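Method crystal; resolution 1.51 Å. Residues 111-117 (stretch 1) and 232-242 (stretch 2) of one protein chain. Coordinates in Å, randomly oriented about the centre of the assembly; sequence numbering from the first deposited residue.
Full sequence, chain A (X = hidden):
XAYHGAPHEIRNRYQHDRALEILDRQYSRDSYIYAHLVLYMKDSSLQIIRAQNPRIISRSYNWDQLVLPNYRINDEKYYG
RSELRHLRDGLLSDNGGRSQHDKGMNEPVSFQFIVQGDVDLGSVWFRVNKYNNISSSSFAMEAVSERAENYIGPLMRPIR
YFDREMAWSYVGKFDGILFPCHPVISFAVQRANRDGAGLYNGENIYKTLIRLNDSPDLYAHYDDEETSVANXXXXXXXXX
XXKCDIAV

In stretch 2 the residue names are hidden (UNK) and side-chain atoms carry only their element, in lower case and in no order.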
# COMPACT_ATOMS: atom_id res chain seq x y z
N PHE A 111 7.84 14.97 16.50
CA PHE A 111 8.26 13.71 15.92
C PHE A 111 9.77 13.49 16.07
O PHE A 111 10.55 14.43 16.28
CB PHE A 111 7.90 13.69 14.43
CG PHE A 111 8.79 14.58 13.59
CD1 PHE A 111 10.01 14.12 13.12
CD2 PHE A 111 8.42 15.89 13.30
CE1 PHE A 111 10.84 14.94 12.38
CE2 PHE A 111 9.25 16.71 12.54
CZ PHE A 111 10.46 16.23 12.08
N GLN A 112 10.18 12.23 15.97
CA GLN A 112 11.57 11.88 15.74
C GLN A 112 11.63 10.85 14.61
O GLN A 112 10.92 9.84 14.63
CB GLN A 112 12.25 11.34 17.01
CG GLN A 112 13.63 10.73 16.74
CD GLN A 112 14.45 10.44 18.00
OE1 GLN A 112 15.66 10.20 17.92
NE2 GLN A 112 13.80 10.42 19.15
N PHE A 113 12.43 11.15 13.60
CA PHE A 113 12.59 10.25 12.46
C PHE A 113 13.99 9.65 12.53
O PHE A 113 14.98 10.38 12.64
CB PHE A 113 12.38 11.03 11.16
CG PHE A 113 12.55 10.22 9.91
CD1 PHE A 113 11.69 9.16 9.63
CD2 PHE A 113 13.55 10.51 9.00
CE1 PHE A 113 11.84 8.41 8.46
CE2 PHE A 113 13.70 9.77 7.83
CZ PHE A 113 12.84 8.71 7.57
N ILE A 114 14.06 8.32 12.52
CA ILE A 114 15.32 7.60 12.65
C ILE A 114 15.49 6.56 11.55
O ILE A 114 14.62 5.71 11.34
CB ILE A 114 15.45 6.88 14.02
CG1 ILE A 114 15.19 7.86 15.16
CG2 ILE A 114 16.84 6.26 14.17
CD1 ILE A 114 14.78 7.19 16.43
N VAL A 115 16.62 6.65 10.86
CA VAL A 115 17.00 5.66 9.87
C VAL A 115 18.21 4.92 10.43
O VAL A 115 19.09 5.51 11.04
CB VAL A 115 17.33 6.29 8.51
CG1 VAL A 115 16.08 6.94 7.92
CG2 VAL A 115 18.46 7.30 8.64
N GLN A 116 18.21 3.61 10.25
CA GLN A 116 19.25 2.75 10.79
C GLN A 116 19.60 1.64 9.81
O GLN A 116 18.73 1.12 9.12
CB GLN A 116 18.80 2.13 12.11
CG GLN A 116 19.82 1.18 12.73
CD GLN A 116 19.34 0.57 14.05
OE1 GLN A 116 18.75 1.25 14.89
NE2 GLN A 116 19.60 -0.72 14.24
N GLY A 117 20.88 1.28 9.79
CA GLY A 117 21.40 0.31 8.85
C GLY A 117 22.45 0.96 7.99
O GLY A 117 22.86 2.09 8.27
N UNK A 232 11.06 -1.67 23.80
CA UNK A 232 11.16 -1.63 22.34
C UNK A 232 12.58 -1.32 21.87
O UNK A 232 13.25 -2.17 21.29
c UNK A 232 9.18 -1.39 18.21
o UNK A 232 9.98 -0.48 16.10
c UNK A 232 10.01 -0.52 17.50
c UNK A 232 10.18 -0.60 21.79
c UNK A 232 10.92 0.28 19.56
c UNK A 232 10.11 -0.58 20.29
c UNK A 232 9.24 -1.41 19.59
c UNK A 232 10.87 0.32 18.17
N UNK A 233 13.04 -0.11 22.13
CA UNK A 233 14.30 0.34 21.55
C UNK A 233 15.47 -0.55 21.97
O UNK A 233 16.15 -1.13 21.13
c UNK A 233 11.53 4.45 18.88
c UNK A 233 13.19 3.07 20.04
c UNK A 233 12.14 4.13 17.70
c UNK A 233 13.26 3.30 17.65
c UNK A 233 12.07 3.91 20.05
c UNK A 233 13.46 2.70 21.40
n UNK A 233 11.67 4.05 21.35
c UNK A 233 14.55 1.80 21.90
c UNK A 233 12.51 3.31 22.15
c UNK A 233 13.80 2.76 18.82
N UNK A 234 15.70 -0.67 23.28
CA UNK A 234 16.79 -1.49 23.78
C UNK A 234 16.55 -2.97 23.47
O UNK A 234 17.46 -3.68 23.05
o UNK A 234 15.81 -1.58 26.01
c UNK A 234 17.42 0.14 25.55
c UNK A 234 17.02 -1.28 25.29
N UNK A 235 15.31 -3.41 23.61
CA UNK A 235 14.94 -4.81 23.39
C UNK A 235 15.25 -5.31 21.98
O UNK A 235 15.74 -6.43 21.81
n UNK A 235 11.99 -8.80 24.78
c UNK A 235 11.70 -7.75 25.55
n UNK A 235 11.40 -6.60 24.98
c UNK A 235 11.38 -6.39 23.54
c UNK A 235 12.81 -6.19 23.03
n UNK A 235 11.72 -7.87 26.87
c UNK A 235 13.44 -4.97 23.67
N UNK A 236 14.95 -4.47 20.99
CA UNK A 236 15.01 -4.88 19.58
C UNK A 236 16.27 -4.40 18.87
O UNK A 236 16.45 -4.64 17.67
c UNK A 236 12.46 -4.93 19.35
c UNK A 236 10.08 -5.98 20.32
c UNK A 236 12.30 -6.30 19.51
c UNK A 236 11.40 -4.11 19.69
c UNK A 236 11.11 -6.83 19.99
c UNK A 236 10.22 -4.63 20.17
c UNK A 236 13.76 -4.36 18.84
N UNK A 237 17.15 -3.71 19.59
CA UNK A 237 18.39 -3.21 19.00
C UNK A 237 18.14 -2.11 17.97
O UNK A 237 18.82 -2.02 16.93
c UNK A 237 21.44 -5.19 17.66
o UNK A 237 20.94 -5.94 16.82
c UNK A 237 19.19 -4.36 18.39
n UNK A 237 22.70 -5.30 18.06
c UNK A 237 20.66 -4.07 18.27
N UNK A 238 17.13 -1.28 18.25
CA UNK A 238 16.88 -0.09 17.47
C UNK A 238 17.47 1.11 18.20
O UNK A 238 17.04 1.46 19.31
c UNK A 238 15.33 -1.10 15.09
c UNK A 238 13.61 -1.58 16.68
c UNK A 238 14.76 -0.87 16.33
c UNK A 238 13.05 -2.49 15.80
o UNK A 238 13.09 -3.58 13.70
c UNK A 238 13.64 -2.68 14.57
c UNK A 238 14.78 -1.99 14.22
c UNK A 238 15.38 0.11 17.28
N UNK A 239 18.47 1.73 17.59
CA UNK A 239 19.14 2.88 18.19
C UNK A 239 18.15 4.04 18.31
O UNK A 239 17.30 4.23 17.45
c UNK A 239 21.88 1.71 18.63
c UNK A 239 22.64 2.61 16.43
c UNK A 239 21.43 2.16 17.25
c UNK A 239 20.37 3.27 17.35
N UNK A 240 18.25 4.78 19.41
CA UNK A 240 17.23 5.77 19.75
C UNK A 240 17.78 6.86 20.65
O UNK A 240 18.66 6.63 21.49
c UNK A 240 16.03 5.07 20.43
c UNK A 240 13.01 7.35 20.22
c UNK A 240 12.86 7.74 21.53
c UNK A 240 13.72 7.27 22.50
o UNK A 240 11.83 8.58 21.86
c UNK A 240 14.02 6.48 19.88
c UNK A 240 14.91 6.01 20.82
c UNK A 240 14.74 6.41 22.14
N UNK A 241 17.24 8.06 20.48
CA UNK A 241 17.65 9.23 21.23
C UNK A 241 16.47 9.74 22.06
O UNK A 241 15.42 10.06 21.51
n UNK A 241 20.89 11.60 18.97
c UNK A 241 19.68 12.13 19.60
c UNK A 241 18.11 10.30 20.25
n UNK A 241 23.10 10.97 19.04
c UNK A 241 19.18 11.23 20.74
c UNK A 241 22.02 11.45 19.64
n UNK A 241 22.07 11.79 20.92
N UNK A 242 16.66 9.82 23.38
CA UNK A 242 15.60 10.26 24.30
C UNK A 242 15.43 11.78 24.35
O UNK A 242 16.21 12.53 23.77
c UNK A 242 16.10 8.22 25.75
o UNK A 242 16.98 10.42 26.30
c UNK A 242 15.86 9.74 25.74
O HOH W 1 16.73 3.04 14.92

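Position 232 carries one carbon and then a six-carbon ring bearing one oxygen, and its side chain is out of reach of stretch 1; the para-hydroxylated ring makes it Y232. Position 233 has one carbon leading to fused five- and six-membered rings of eight carbons and one nitrogen, an indole, hence W233. Its CA-to-CB bond points sideways, but the end of the ring comes nearer, CH2 lying 4.2 Å from I114 CD1.

Position 234 has one carbon carrying an oxygen and a carbon, out of reach of stretch 1; a carbon forked into one oxygen and one carbon is T234; its chi1 is 58° (p). At 235, three carbons, a nitrogen and a carbon bearing two further nitrogens spell a guanidinium, R235, also remote. Position 236 is one carbon and a six-carbon ring without oxygen: F236. Its N donates to Y232 O at 2.9 Å, a helical bond.

Position 237 shows three carbons, the last carrying one oxygen and one nitrogen, an amide whose carbon is the third of the side chain, separated from CA by two further carbons: Q237. Its phi of 68° takes it out of the helix in a Schellman motif, and its carbonyl is left to accept from Q116, NE2 to O 3.1 Å at 176°.

Position 238 again has one carbon and a six-carbon ring with one oxygen, so Y238. Q116 OE1 sits at the ring's edge, near its plane, 4.2 Å from CD1. Y238 N bonds back to W233 O at 3.0 Å. Position 239 has four carbons forked at the second, which is L239; its CB lies 3.6 Å from Q116 OE1, while its N donates to that same OE1 at 2.8 Å.

Position 240 is a third oxygen-bearing six-carbon ring on one carbon, Y240, in the t rotamer. Its CD1 packs 3.6 Å from I114 CD1, and its CE1 is 3.3 Å from Q112 NE2. Position 241 repeats the guanidinium pattern, R241; its CB is 3.4 Å from Q112 OE1, but the end of the side chain leads away. Position 242, one carbon bearing an oxygen and a carbon, is T242, whose CA-to-CB bond points away from stretch 1; it makes no contact.

The contact rests on alternate strand residues, Q112, I114 and Q116, whose CA-to-CB bonds point toward stretch 2. Both glutamines reach backbone: Q112 NE2 donates to R241 O (2.9 Å, 170°), and the Q116 amide uses both ends, accepting from L239 N and donating to Q237 O. A water donates to Q116 OE1 (2.7 Å) and L239 O (2.9 Å), bridging them. Between the glutamines, I114 supplies apolar packing against W233 and Y240.

Stretch 2, residues 232-242: YWTRFQYLYRT
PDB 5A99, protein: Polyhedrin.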